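Local coordinates for protein 3-carboxy-cis,cis-muconate cycloisomerase (Acinetobacter calcoaceticus, PDB 1Q5N) that belongs, as a cycloisomerase built mostly of long helices and assembled from four chains, to the lyase superfamily that also includes adenylosuccinate lyase, at residues I187-G201 against T226-I240. Numbering follows the deposited sequence.
Sequences IKARVLVAQLGGAVG and TACTWHGERDRIVEI
Gln-195 lies with its amide over one face of the Trp-230 ring, the two planes 36° apart. A bend at chi2 (81°) folds the chain back so that both amide ends reach the tryptophan backbone: OE1 accepts a hydrogen bond from Trp-230 N at 3.0 Å, in the carbonyl plane, on a lone pair, while NE2 donates to Asp-115, its stronger partner, and weakly to Trp-230 O. A primary amide suits this place because it offers an acceptor and a donor side by side to a backbone N-H and a backbone carbonyl. The indole NE1 donates weakly to Ala-194 O at 3.3 Å, an oxygen that also accepts from water 2, which in turn accepts from Thr-226 N.

Farther on, Thr-229 OG1 donates to Gly-201 O at 2.8 Å and accepts from water 3, whereas His-231 NE2 bonds Asp-112. Toward the helices 166-191 and 235-261, Arg-236 NE meets Arg-190 O at 2.8 Å, and water 1 bridges the same oxygen to Arg-236 NH2. Arg-190 grips Glu-239 side-on, NE to OE1 at 2.8 Å and NH2 to OE2 at 2.7 Å, in nearly coplanar fashion; Arg-183 of a second subunit also binds OE1. Two arginines on one carboxylate would probably keep Glu-239 ionised, tying this buried pairing of helices 166-191 and 235-261 to the subunit interface.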
ATOM      1  N   ILE A 187      12.533  -7.858 -20.270  1.00 35.43           N
ATOM      2  CA  ILE A 187      12.985  -8.360 -18.966  1.00 34.62           C
ATOM      3  C   ILE A 187      13.321  -9.852 -18.963  1.00 33.64           C
ATOM      4  O   ILE A 187      13.967 -10.356 -18.040  1.00 33.20           O
ATOM      5  CB  ILE A 187      11.892  -8.150 -17.843  1.00 32.42           C
ATOM      6  CG1 ILE A 187      10.686  -9.066 -18.101  1.00 30.77           C
ATOM      7  CG2 ILE A 187      11.459  -6.718 -17.794  1.00 32.46           C
ATOM      8  CD1 ILE A 187       9.742  -9.097 -16.914  1.00 36.27           C
ATOM      9  N   LYS A 188      12.842 -10.573 -19.956  1.00 34.13           N
ATOM     10  CA  LYS A 188      13.091 -12.022 -19.964  1.00 36.32           C
ATOM     11  C   LYS A 188      14.519 -12.496 -19.683  1.00 36.72           C
ATOM     12  O   LYS A 188      14.731 -13.347 -18.821  1.00 36.50           O
ATOM     13  CB  LYS A 188      12.615 -12.627 -21.276  1.00 36.91           C
ATOM     14  CG  LYS A 188      11.125 -12.870 -21.350  1.00 40.94           C
ATOM     15  CD  LYS A 188      10.750 -13.058 -22.800  1.00 42.91           C
ATOM     16  CE  LYS A 188       9.408 -13.690 -22.968  1.00 42.40           C
ATOM     17  NZ  LYS A 188       9.025 -13.587 -24.420  1.00 44.24           N
ATOM     18  N   ALA A 189      15.506 -11.943 -20.388  1.00 37.74           N
ATOM     19  CA  ALA A 189      16.902 -12.358 -20.205  1.00 38.60           C
ATOM     20  C   ALA A 189      17.450 -12.142 -18.797  1.00 38.21           C
ATOM     21  O   ALA A 189      18.212 -12.962 -18.284  1.00 40.21           O
ATOM     22  CB  ALA A 189      17.806 -11.627 -21.212  1.00 37.65           C
ATOM     23  N   ARG A 190      17.061 -11.029 -18.192  1.00 36.55           N
ATOM     24  CA  ARG A 190      17.524 -10.645 -16.876  1.00 33.85           C
ATOM     25  C   ARG A 190      16.820 -11.353 -15.715  1.00 34.72           C
ATOM     26  O   ARG A 190      17.391 -11.610 -14.640  1.00 34.92           O
ATOM     27  CB  ARG A 190      17.332  -9.129 -16.721  1.00 32.60           C
ATOM     28  CG  ARG A 190      17.590  -8.613 -15.323  1.00 31.40           C
ATOM     29  CD  ARG A 190      17.746  -7.101 -15.257  1.00 32.70           C
ATOM     30  NE  ARG A 190      16.531  -6.448 -15.741  1.00 33.56           N
ATOM     31  CZ  ARG A 190      16.468  -5.751 -16.870  1.00 34.28           C
ATOM     32  NH1 ARG A 190      17.561  -5.604 -17.625  1.00 32.78           N
ATOM     33  NH2 ARG A 190      15.318  -5.249 -17.263  1.00 31.04           N
ATOM     34  N   VAL A 191      15.592 -11.739 -15.968  1.00 33.52           N
ATOM     35  CA  VAL A 191      14.759 -12.285 -14.938  1.00 34.38           C
ATOM     36  C   VAL A 191      14.571 -13.826 -14.862  1.00 34.89           C
ATOM     37  O   VAL A 191      14.444 -14.415 -13.768  1.00 33.36           O
ATOM     38  CB  VAL A 191      13.425 -11.503 -15.126  1.00 36.46           C
ATOM     39  CG1 VAL A 191      12.275 -12.389 -15.087  1.00 37.69           C
ATOM     40  CG2 VAL A 191      13.378 -10.339 -14.195  1.00 35.75           C
ATOM     41  N   LEU A 192      14.548 -14.479 -16.015  1.00 33.65           N
ATOM     42  CA  LEU A 192      14.327 -15.921 -16.061  1.00 34.46           C
ATOM     43  C   LEU A 192      15.667 -16.622 -15.952  1.00 34.28           C
ATOM     44  O   LEU A 192      16.234 -17.058 -16.952  1.00 35.28           O
ATOM     45  CB  LEU A 192      13.624 -16.282 -17.370  1.00 32.48           C
ATOM     46  CG  LEU A 192      12.263 -15.588 -17.529  1.00 33.40           C
ATOM     47  CD1 LEU A 192      11.616 -16.019 -18.841  1.00 29.98           C
ATOM     48  CD2 LEU A 192      11.364 -15.934 -16.327  1.00 32.84           C
ATOM     49  N   VAL A 193      16.181 -16.692 -14.726  1.00 34.91           N
ATOM     50  CA  VAL A 193      17.469 -17.297 -14.456  1.00 33.69           C
ATOM     51  C   VAL A 193      17.289 -18.328 -13.367  1.00 34.32           C
ATOM     52  O   VAL A 193      16.346 -18.245 -12.598  1.00 34.41           O
ATOM     53  CB  VAL A 193      18.478 -16.239 -13.993  1.00 33.91           C
ATOM     54  CG1 VAL A 193      18.732 -15.268 -15.104  1.00 32.33           C
ATOM     55  CG2 VAL A 193      17.924 -15.489 -12.757  1.00 32.72           C
ATOM     56  N   ALA A 194      18.211 -19.289 -13.297  1.00 34.29           N
ATOM     57  CA  ALA A 194      18.162 -20.363 -12.301  1.00 33.24           C
ATOM     58  C   ALA A 194      18.676 -19.901 -10.929  1.00 32.04           C
ATOM     59  O   ALA A 194      19.353 -18.885 -10.825  1.00 30.82           O
ATOM     60  CB  ALA A 194      19.013 -21.552 -12.781  1.00 32.86           C
ATOM     61  N   GLN A 195      18.341 -20.638  -9.882  1.00 30.75           N
ATOM     62  CA  GLN A 195      18.879 -20.308  -8.557  1.00 33.07           C
ATOM     63  C   GLN A 195      19.578 -21.563  -8.011  1.00 33.30           C
ATOM     64  O   GLN A 195      18.923 -22.596  -7.790  1.00 34.66           O
ATOM     65  CB  GLN A 195      17.769 -19.930  -7.541  1.00 30.90           C
ATOM     66  CG  GLN A 195      18.311 -19.523  -6.170  1.00 28.97           C
ATOM     67  CD  GLN A 195      18.796 -18.050  -6.112  1.00 29.89           C
ATOM     68  OE1 GLN A 195      19.935 -17.731  -6.459  1.00 31.47           O
ATOM     69  NE2 GLN A 195      17.912 -17.152  -5.666  1.00 27.55           N
ATOM     70  N   LEU A 196      20.885 -21.505  -7.822  1.00 32.99           N
ATOM     71  CA  LEU A 196      21.579 -22.657  -7.209  1.00 33.58           C
ATOM     72  C   LEU A 196      22.835 -22.116  -6.504  1.00 32.43           C
ATOM     73  O   LEU A 196      23.847 -21.787  -7.139  1.00 32.72           O
ATOM     74  CB  LEU A 196      21.958 -23.714  -8.251  1.00 33.92           C
ATOM     75  CG  LEU A 196      22.667 -24.942  -7.634  1.00 38.10           C
ATOM     76  CD1 LEU A 196      21.694 -25.720  -6.767  1.00 37.64           C
ATOM     77  CD2 LEU A 196      23.203 -25.868  -8.739  1.00 36.93           C
ATOM     78  N   GLY A 197      22.758 -22.021  -5.186  1.00 31.57           N
ATOM     79  CA  GLY A 197      23.869 -21.470  -4.433  1.00 30.94           C
ATOM     80  C   GLY A 197      24.105 -22.176  -3.105  1.00 30.42           C
ATOM     81  O   GLY A 197      25.065 -21.874  -2.433  1.00 30.86           O
ATOM     82  N   GLY A 198      23.258 -23.121  -2.720  1.00 30.48           N
ATOM     83  CA  GLY A 198      23.496 -23.775  -1.448  1.00 30.47           C
ATOM     84  C   GLY A 198      23.212 -22.887  -0.240  1.00 32.56           C
ATOM     85  O   GLY A 198      22.874 -21.692  -0.383  1.00 31.69           O
ATOM     86  N   ALA A 199      23.394 -23.465   0.951  1.00 31.65           N
ATOM     87  CA  ALA A 199      23.096 -22.809   2.215  1.00 30.79           C
ATOM     88  C   ALA A 199      23.345 -21.298   2.309  1.00 31.24           C
ATOM     89  O   ALA A 199      22.411 -20.555   2.618  1.00 30.90           O
ATOM     90  CB  ALA A 199      23.809 -23.554   3.361  1.00 29.91           C
ATOM     91  N   VAL A 200      24.570 -20.823   2.046  1.00 31.08           N
ATOM     92  CA  VAL A 200      24.846 -19.387   2.146  1.00 28.52           C
ATOM     93  C   VAL A 200      25.241 -18.818   0.775  1.00 29.50           C
ATOM     94  O   VAL A 200      25.928 -17.785   0.691  1.00 26.59           O
ATOM     95  CB  VAL A 200      25.972 -19.049   3.173  1.00 30.07           C
ATOM     96  CG1 VAL A 200      25.471 -19.350   4.609  1.00 28.70           C
ATOM     97  CG2 VAL A 200      27.321 -19.824   2.796  1.00 29.72           C
ATOM     98  N   GLY A 201      24.798 -19.517  -0.285  1.00 29.34           N
ATOM     99  CA  GLY A 201      25.048 -19.077  -1.643  1.00 30.35           C
ATOM    100  C   GLY A 201      26.489 -19.250  -2.096  1.00 34.24           C
ATOM    101  O   GLY A 201      26.876 -18.616  -3.089  1.00 33.30           O
ATOM    102  N   THR A 226      23.289 -16.729 -13.504  1.00 36.66           N
ATOM    103  CA  THR A 226      23.616 -15.412 -13.001  1.00 36.58           C
ATOM    104  C   THR A 226      25.059 -15.439 -12.511  1.00 36.19           C
ATOM    105  O   THR A 226      25.580 -16.487 -12.214  1.00 36.33           O
ATOM    106  CB  THR A 226      22.683 -15.013 -11.809  1.00 37.08           C
ATOM    107  OG1 THR A 226      22.855 -15.944 -10.733  1.00 36.07           O
ATOM    108  CG2 THR A 226      21.238 -15.047 -12.223  1.00 37.05           C
ATOM    109  N   ALA A 227      25.688 -14.277 -12.417  1.00 35.22           N
ATOM    110  CA  ALA A 227      27.054 -14.173 -11.955  1.00 36.13           C
ATOM    111  C   ALA A 227      27.162 -14.606 -10.475  1.00 37.44           C
ATOM    112  O   ALA A 227      28.087 -15.314 -10.092  1.00 40.06           O
ATOM    113  CB  ALA A 227      27.562 -12.709 -12.132  1.00 31.68           C
ATOM    114  N   CYS A 228      26.249 -14.166  -9.624  1.00 36.08           N
ATOM    115  CA  CYS A 228      26.333 -14.592  -8.231  1.00 36.75           C
ATOM    116  C   CYS A 228      24.954 -15.041  -7.688  1.00 35.86           C
ATOM    117  O   CYS A 228      23.917 -14.755  -8.284  1.00 36.03           O
ATOM    118  CB  CYS A 228      26.954 -13.470  -7.372  1.00 36.93           C
ATOM    119  SG  CYS A 228      26.032 -11.965  -7.528  1.00 42.49           S
ATOM    120  N   THR A 229      24.960 -15.805  -6.599  1.00 34.32           N
ATOM    121  CA  THR A 229      23.731 -16.271  -5.993  1.00 32.17           C
ATOM    122  C   THR A 229      22.796 -15.066  -5.642  1.00 30.39           C
ATOM    123  O   THR A 229      23.272 -13.997  -5.268  1.00 26.72           O
ATOM    124  CB  THR A 229      24.066 -17.055  -4.726  1.00 33.24           C
ATOM    125  OG1 THR A 229      24.970 -18.111  -5.080  1.00 36.61           O
ATOM    126  CG2 THR A 229      22.779 -17.659  -4.084  1.00 30.43           C
ATOM    127  N   TRP A 230      21.483 -15.222  -5.800  1.00 29.63           N
ATOM    128  CA  TRP A 230      20.595 -14.091  -5.446  1.00 30.46           C
ATOM    129  C   TRP A 230      19.471 -14.478  -4.462  1.00 30.22           C
ATOM    130  O   TRP A 230      18.317 -14.134  -4.643  1.00 31.29           O
ATOM    131  CB  TRP A 230      20.027 -13.399  -6.693  1.00 27.87           C
ATOM    132  CG  TRP A 230      19.438 -14.345  -7.656  1.00 31.00           C
ATOM    133  CD1 TRP A 230      20.124 -15.234  -8.448  1.00 31.27           C
ATOM    134  CD2 TRP A 230      18.050 -14.613  -7.861  1.00 29.30           C
ATOM    135  NE1 TRP A 230      19.246 -16.046  -9.119  1.00 30.83           N
ATOM    136  CE2 TRP A 230      17.967 -15.697  -8.782  1.00 32.16           C
ATOM    137  CE3 TRP A 230      16.871 -14.054  -7.356  1.00 28.31           C
ATOM    138  CZ2 TRP A 230      16.741 -16.244  -9.210  1.00 31.06           C
ATOM    139  CZ3 TRP A 230      15.650 -14.581  -7.767  1.00 31.07           C
ATOM    140  CH2 TRP A 230      15.594 -15.676  -8.697  1.00 33.93           C
ATOM    141  N   HIS A 231      19.843 -15.212  -3.420  1.00 29.86           N
ATOM    142  CA  HIS A 231      18.922 -15.594  -2.363  1.00 28.95           C
ATOM    143  C   HIS A 231      18.402 -14.339  -1.659  1.00 28.01           C
ATOM    144  O   HIS A 231      17.235 -14.250  -1.300  1.00 27.35           O
ATOM    145  CB  HIS A 231      19.661 -16.468  -1.353  1.00 27.46           C
ATOM    146  CG  HIS A 231      19.898 -17.871  -1.836  1.00 30.43           C
ATOM    147  ND1 HIS A 231      20.913 -18.671  -1.358  1.00 30.63           N
ATOM    148  CD2 HIS A 231      19.258 -18.604  -2.781  1.00 31.04           C
ATOM    149  CE1 HIS A 231      20.896 -19.827  -1.992  1.00 32.02           C
ATOM    150  NE2 HIS A 231      19.900 -19.812  -2.863  1.00 32.58           N
ATOM    151  N   GLY A 232      19.281 -13.368  -1.472  1.00 28.16           N
ATOM    152  CA  GLY A 232      18.905 -12.152  -0.774  1.00 29.22           C
ATOM    153  C   GLY A 232      18.624 -10.932  -1.617  1.00 29.91           C
ATOM    154  O   GLY A 232      18.064  -9.992  -1.080  1.00 29.70           O
ATOM    155  N   GLU A 233      18.987 -10.937  -2.912  1.00 29.14           N
ATOM    156  CA  GLU A 233      18.785  -9.773  -3.791  1.00 28.24           C
ATOM    157  C   GLU A 233      17.551 -10.119  -4.648  1.00 28.68           C
ATOM    158  O   GLU A 233      17.592 -11.004  -5.519  1.00 29.20           O
ATOM    159  CB  GLU A 233      20.057  -9.543  -4.634  1.00 27.13           C
ATOM    160  CG  GLU A 233      21.309  -9.081  -3.800  1.00 28.14           C
ATOM    161  CD  GLU A 233      21.756 -10.134  -2.751  1.00 31.70           C
ATOM    162  OE1 GLU A 233      21.972 -11.312  -3.130  1.00 31.83           O
ATOM    163  OE2 GLU A 233      21.874  -9.790  -1.544  1.00 29.22           O
ATOM    164  N   ARG A 234      16.458  -9.404  -4.438  1.00 26.28           N
ATOM    165  CA  ARG A 234      15.228  -9.827  -5.101  1.00 27.40           C
ATOM    166  C   ARG A 234      14.643  -8.976  -6.207  1.00 26.57           C
ATOM    167  O   ARG A 234      13.461  -9.127  -6.546  1.00 27.34           O
ATOM    168  CB  ARG A 234      14.136 -10.054  -4.012  1.00 27.90           C
ATOM    169  CG  ARG A 234      14.638 -10.718  -2.730  1.00 25.92           C
ATOM    170  CD  ARG A 234      15.097 -12.165  -2.982  1.00 26.97           C
ATOM    171  NE  ARG A 234      13.965 -13.070  -3.264  1.00 27.78           N
ATOM    172  CZ  ARG A 234      14.105 -14.309  -3.752  1.00 28.89           C
ATOM    173  NH1 ARG A 234      15.318 -14.802  -4.031  1.00 25.64           N
ATOM    174  NH2 ARG A 234      13.048 -15.075  -3.946  1.00 28.33           N
ATOM    175  N   ASP A 235      15.445  -8.077  -6.754  1.00 25.84           N
ATOM    176  CA  ASP A 235      14.986  -7.207  -7.822  1.00 26.65           C
ATOM    177  C   ASP A 235      14.349  -7.988  -8.986  1.00 26.33           C
ATOM    178  O   ASP A 235      13.401  -7.515  -9.577  1.00 27.35           O
ATOM    179  CB  ASP A 235      16.162  -6.368  -8.325  1.00 27.18           C
ATOM    180  CG  ASP A 235      17.321  -7.239  -8.752  1.00 29.67           C
ATOM    181  OD1 ASP A 235      17.970  -7.886  -7.866  1.00 28.14           O
ATOM    182  OD2 ASP A 235      17.541  -7.305  -9.974  1.00 28.01           O
ATOM    183  N   ARG A 236      14.811  -9.193  -9.301  1.00 26.25           N
ATOM    184  CA  ARG A 236      14.190  -9.913 -10.415  1.00 27.63           C
ATOM    185  C   ARG A 236      12.694 -10.282 -10.193  1.00 28.53           C
ATOM    186  O   ARG A 236      11.882 -10.267 -11.151  1.00 26.35           O
ATOM    187  CB  ARG A 236      14.983 -11.184 -10.750  1.00 28.47           C
ATOM    188  CG  ARG A 236      16.282 -10.918 -11.469  1.00 27.82           C
ATOM    189  CD  ARG A 236      17.168 -12.192 -11.443  1.00 30.65           C
ATOM    190  NE  ARG A 236      18.494 -11.975 -12.038  1.00 31.42           N
ATOM    191  CZ  ARG A 236      19.623 -11.792 -11.354  1.00 32.20           C
ATOM    192  NH1 ARG A 236      19.623 -11.799 -10.021  1.00 31.82           N
ATOM    193  NH2 ARG A 236      20.754 -11.602 -12.014  1.00 32.32           N
ATOM    194  N   ILE A 237      12.343 -10.601  -8.945  1.00 27.39           N
ATOM    195  CA  ILE A 237      10.982 -10.953  -8.587  1.00 28.62           C
ATOM    196  C   ILE A 237      10.088  -9.691  -8.681  1.00 29.11           C
ATOM    197  O   ILE A 237       8.982  -9.716  -9.279  1.00 28.10           O
ATOM    198  CB  ILE A 237      10.914 -11.498  -7.127  1.00 29.81           C
ATOM    199  CG1 ILE A 237      11.739 -12.800  -6.998  1.00 32.46           C
ATOM    200  CG2 ILE A 237       9.465 -11.741  -6.705  1.00 29.35           C
ATOM    201  CD1 ILE A 237      11.328 -13.909  -7.941  1.00 32.83           C
ATOM    202  N   VAL A 238      10.578  -8.601  -8.093  1.00 27.82           N
ATOM    203  CA  VAL A 238       9.848  -7.364  -8.060  1.00 26.88           C
ATOM    204  C   VAL A 238       9.630  -6.872  -9.465  1.00 29.51           C
ATOM    205  O   VAL A 238       8.533  -6.397  -9.811  1.00 29.30           O
ATOM    206  CB  VAL A 238      10.623  -6.312  -7.242  1.00 26.74           C
ATOM    207  CG1 VAL A 238       9.852  -4.986  -7.180  1.00 27.35           C
ATOM    208  CG2 VAL A 238      10.831  -6.851  -5.841  1.00 26.08           C
ATOM    209  N   GLU A 239      10.667  -7.022 -10.295  1.00 29.70           N
ATOM    210  CA  GLU A 239      10.601  -6.528 -11.656  1.00 29.55           C
ATOM    211  C   GLU A 239       9.479  -7.191 -12.436  1.00 29.94           C
ATOM    212  O   GLU A 239       8.731  -6.507 -13.164  1.00 27.13           O
ATOM    213  CB  GLU A 239      11.952  -6.693 -12.346  1.00 29.33           C
ATOM    214  CG  GLU A 239      11.979  -6.181 -13.786  1.00 30.07           C
ATOM    215  CD  GLU A 239      13.378  -6.053 -14.368  1.00 30.66           C
ATOM    216  OE1 GLU A 239      14.281  -6.841 -14.037  1.00 33.71           O
ATOM    217  OE2 GLU A 239      13.578  -5.157 -15.175  1.00 34.20           O
ATOM    218  N   ILE A 240       9.339  -8.508 -12.261  1.00 29.71           N
ATOM    219  CA  ILE A 240       8.265  -9.231 -12.935  1.00 29.27           C
ATOM    220  C   ILE A 240       6.900  -8.690 -12.417  1.00 30.07           C
ATOM    221  O   ILE A 240       6.002  -8.408 -13.217  1.00 29.58           O
ATOM    222  CB  ILE A 240       8.371 -10.747 -12.663  1.00 30.12           C
ATOM    223  CG1 ILE A 240       9.579 -11.326 -13.409  1.00 30.56           C
ATOM    224  CG2 ILE A 240       7.109 -11.502 -13.179  1.00 31.17           C
ATOM    225  CD1 ILE A 240       9.916 -12.764 -12.912  1.00 32.87           C
TER
HETATM  226  O   HOH W   1      20.525 -11.767 -14.949  1.00 37.89           O
HETATM  227  O   HOH W   2      22.178 -18.915 -11.883  1.00 46.54           O
HETATM  228  O   HOH W   3      25.143 -19.672  -7.514  1.00 35.19           O